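Local coordinates for protein alpha-Amylase (Thermotoga maritima, PDB 2B5D) that is an alpha-amylase of glycoside hydrolase family 57, built on a beta/alpha-barrel-like core surrounded by helices, at residues P218-I226 with L334-I344. Residues are numbered along the deposited sequence; the frame is centred on the assembly and turned at random.
Sequences PRYGVYRPI and LMDIMGVEPVI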
# COMPACT_ATOMS: atom_id res chain seq x y z
N PRO A 218 39.95 6.48 -29.56
CA PRO A 218 39.87 7.16 -30.87
C PRO A 218 40.60 8.51 -30.95
O PRO A 218 40.46 9.35 -30.06
CB PRO A 218 38.38 7.35 -31.05
CG PRO A 218 37.79 6.14 -30.34
CD PRO A 218 38.67 5.91 -29.15
N ARG A 219 41.30 8.74 -32.05
CA ARG A 219 42.26 9.84 -32.12
C ARG A 219 41.60 11.21 -32.07
O ARG A 219 42.10 12.10 -31.37
CB ARG A 219 43.22 9.69 -33.30
CG ARG A 219 42.66 9.91 -34.70
CD ARG A 219 43.82 9.80 -35.76
NE ARG A 219 43.21 9.45 -37.04
CZ ARG A 219 43.07 8.19 -37.48
NH1 ARG A 219 42.41 7.95 -38.61
NH2 ARG A 219 43.58 7.21 -36.76
N TYR A 220 40.48 11.34 -32.79
CA TYR A 220 39.63 12.50 -32.75
C TYR A 220 38.56 12.52 -31.64
O TYR A 220 37.55 13.16 -31.83
CB TYR A 220 38.92 12.65 -34.10
CG TYR A 220 39.91 12.78 -35.24
CD1 TYR A 220 39.87 11.90 -36.34
CD2 TYR A 220 40.91 13.77 -35.20
CE1 TYR A 220 40.80 12.01 -37.39
CE2 TYR A 220 41.86 13.90 -36.22
CZ TYR A 220 41.79 13.01 -37.31
OH TYR A 220 42.70 13.16 -38.31
N GLY A 221 38.78 11.84 -30.51
CA GLY A 221 37.76 11.63 -29.48
C GLY A 221 36.32 11.39 -29.95
O GLY A 221 36.10 10.61 -30.88
N VAL A 222 35.34 12.08 -29.34
CA VAL A 222 33.95 11.83 -29.69
C VAL A 222 33.48 12.61 -30.87
O VAL A 222 32.31 12.53 -31.24
CB VAL A 222 32.97 12.08 -28.51
CG1 VAL A 222 33.27 11.12 -27.40
CG2 VAL A 222 33.01 13.60 -27.99
N TYR A 223 34.40 13.36 -31.48
CA TYR A 223 34.07 14.30 -32.57
C TYR A 223 34.31 13.78 -33.98
O TYR A 223 34.21 14.53 -34.96
CB TYR A 223 34.82 15.66 -32.35
CG TYR A 223 34.46 16.19 -30.99
CD1 TYR A 223 33.17 16.65 -30.74
CD2 TYR A 223 35.39 16.15 -29.94
CE1 TYR A 223 32.80 17.12 -29.45
CE2 TYR A 223 35.05 16.62 -28.69
CZ TYR A 223 33.76 17.09 -28.45
OH TYR A 223 33.41 17.48 -27.18
N ARG A 224 34.58 12.50 -34.09
CA ARG A 224 34.36 11.78 -35.35
C ARG A 224 33.82 10.36 -35.04
O ARG A 224 34.27 9.72 -34.08
CB ARG A 224 35.67 11.76 -36.15
CG ARG A 224 35.77 13.03 -37.08
CD ARG A 224 36.97 13.03 -37.93
NE ARG A 224 36.82 12.50 -39.31
CZ ARG A 224 36.26 13.18 -40.31
NH1 ARG A 224 35.73 14.38 -40.11
NH2 ARG A 224 36.20 12.63 -41.51
N PRO A 225 32.90 9.85 -35.87
CA PRO A 225 32.53 8.45 -35.76
C PRO A 225 33.73 7.52 -35.93
O PRO A 225 34.77 7.91 -36.45
CB PRO A 225 31.59 8.23 -36.96
CG PRO A 225 31.93 9.36 -37.90
CD PRO A 225 32.19 10.50 -36.97
N ILE A 226 33.61 6.31 -35.44
CA ILE A 226 34.62 5.31 -35.73
C ILE A 226 33.88 4.25 -36.51
O ILE A 226 32.66 4.31 -36.62
CB ILE A 226 35.21 4.68 -34.44
CG1 ILE A 226 34.11 3.88 -33.71
CG2 ILE A 226 35.97 5.76 -33.64
CD1 ILE A 226 34.60 3.04 -32.59
N LEU A 334 37.87 23.01 -32.33
CA LEU A 334 38.08 21.61 -32.70
C LEU A 334 38.72 21.49 -34.06
O LEU A 334 39.62 20.71 -34.22
CB LEU A 334 36.76 20.83 -32.69
CG LEU A 334 36.31 19.87 -31.58
CD1 LEU A 334 37.10 19.90 -30.30
CD2 LEU A 334 34.79 20.02 -31.34
N MET A 335 38.23 22.24 -35.06
CA MET A 335 38.86 22.31 -36.38
C MET A 335 40.34 22.66 -36.23
O MET A 335 41.23 21.96 -36.77
CB MET A 335 38.14 23.33 -37.27
CG MET A 335 37.01 22.72 -38.06
SD MET A 335 35.86 23.76 -38.99
CE MET A 335 35.18 24.82 -37.69
N ASP A 336 40.63 23.71 -35.46
CA ASP A 336 41.99 24.13 -35.27
C ASP A 336 42.87 23.05 -34.60
O ASP A 336 44.03 22.89 -34.97
CB ASP A 336 42.04 25.49 -34.55
CG ASP A 336 43.45 25.84 -34.05
OD1 ASP A 336 44.27 26.41 -34.84
OD2 ASP A 336 43.73 25.53 -32.86
N ILE A 337 42.32 22.30 -33.65
CA ILE A 337 43.07 21.20 -32.99
C ILE A 337 43.12 19.89 -33.82
O ILE A 337 44.09 19.12 -33.71
CB ILE A 337 42.56 20.92 -31.56
CG1 ILE A 337 43.11 21.95 -30.58
CG2 ILE A 337 42.97 19.53 -31.06
CD1 ILE A 337 42.33 22.01 -29.24
N MET A 338 42.11 19.65 -34.65
CA MET A 338 41.92 18.36 -35.33
C MET A 338 42.44 18.35 -36.74
O MET A 338 43.09 17.40 -37.14
CB MET A 338 40.44 17.97 -35.41
CG MET A 338 39.82 17.64 -34.06
SD MET A 338 38.11 17.06 -34.09
CE MET A 338 38.34 16.26 -32.50
N GLY A 339 42.10 19.37 -37.53
CA GLY A 339 42.53 19.41 -38.91
C GLY A 339 41.51 18.77 -39.82
O GLY A 339 41.68 18.71 -41.06
N VAL A 340 40.43 18.27 -39.23
CA VAL A 340 39.28 17.89 -40.03
C VAL A 340 37.99 18.40 -39.33
O VAL A 340 38.03 18.86 -38.19
CB VAL A 340 39.29 16.37 -40.35
CG1 VAL A 340 39.14 15.51 -39.06
CG2 VAL A 340 38.26 16.04 -41.45
N GLU A 341 36.89 18.38 -40.06
CA GLU A 341 35.61 18.84 -39.54
C GLU A 341 35.10 17.94 -38.36
O GLU A 341 34.93 16.73 -38.52
CB GLU A 341 34.60 18.89 -40.69
CG GLU A 341 34.87 20.00 -41.72
CD GLU A 341 34.27 19.72 -43.12
OE1 GLU A 341 33.64 20.63 -43.72
OE2 GLU A 341 34.44 18.57 -43.64
N PRO A 342 34.84 18.56 -37.17
CA PRO A 342 34.24 17.81 -36.06
C PRO A 342 32.80 17.45 -36.40
O PRO A 342 32.13 18.15 -37.19
CB PRO A 342 34.32 18.77 -34.89
CG PRO A 342 34.36 20.16 -35.56
CD PRO A 342 35.10 19.98 -36.83
N VAL A 343 32.34 16.30 -35.90
CA VAL A 343 30.91 16.08 -35.90
C VAL A 343 30.43 15.97 -34.47
O VAL A 343 30.93 15.20 -33.67
CB VAL A 343 30.35 15.04 -36.99
CG1 VAL A 343 31.44 14.37 -37.76
CG2 VAL A 343 29.29 14.08 -36.45
N ILE A 344 29.56 16.89 -34.12
CA ILE A 344 29.21 17.10 -32.72
C ILE A 344 27.91 16.36 -32.59
O ILE A 344 26.91 16.70 -33.30
CB ILE A 344 29.13 18.63 -32.40
CG1 ILE A 344 30.56 19.23 -32.48
CG2 ILE A 344 28.44 18.84 -31.09
CD1 ILE A 344 30.66 20.76 -32.71
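Tyr-223 and Met-338 form the apolar centre of this contact, which illustrates how an irregular loop can be fastened to a helix-to-strand connection. Leu-334 CD2 caps one face of the Tyr-223 ring, 3.8 Å from the centroid, in a CH-pi contact; the opposite face is covered by CG2 of Val-222, so the ring is clamped between two methyls. Beside it, the chain of Met-338, extended beyond CG, wedges its methyl between the two tyrosines, with CE 3.6 Å from Tyr-223 CB and a little farther from Tyr-220 CB. The same CE also rests against the backbone carbonyl Tyr-220 O, at 3.3 Å. The sulfur approaches the Tyr-220 ring obliquely, a Met-aromatic contact. Val-340 CG1 covers one face of that ring, offset toward the rim, while Arg-219 CG lies over the other.

Farther out, Val-340 serves a second flat group, its CG2 lying over a face of the Arg-224 guanidinium, 3.3 Å from NH1. The bend at chi3 (96°) turns that group so that NH1 meets Glu-341 O at its edge, in a weak, bent hydrogen bond of 2.9 Å; NH2 goes to the carbonyl of Glu-391. One backbone bond, Val-343 N to Tyr-223 O at 2.7 Å, is nearly straight at the hydrogen, though the donor stands tilted out of the carbonyl plane. The tyrosine hydroxyls bond outside both segments, Tyr-220 to Glu-391 and Tyr-223 to Asp-238. Just after helix 309-338, Gly-339 takes positive phi and the chain turns toward strand 343-349, parallel to strand 3-11: a helix-to-strand turn of this family 57 alpha/beta core, packed against the loop leading into strand 226-227.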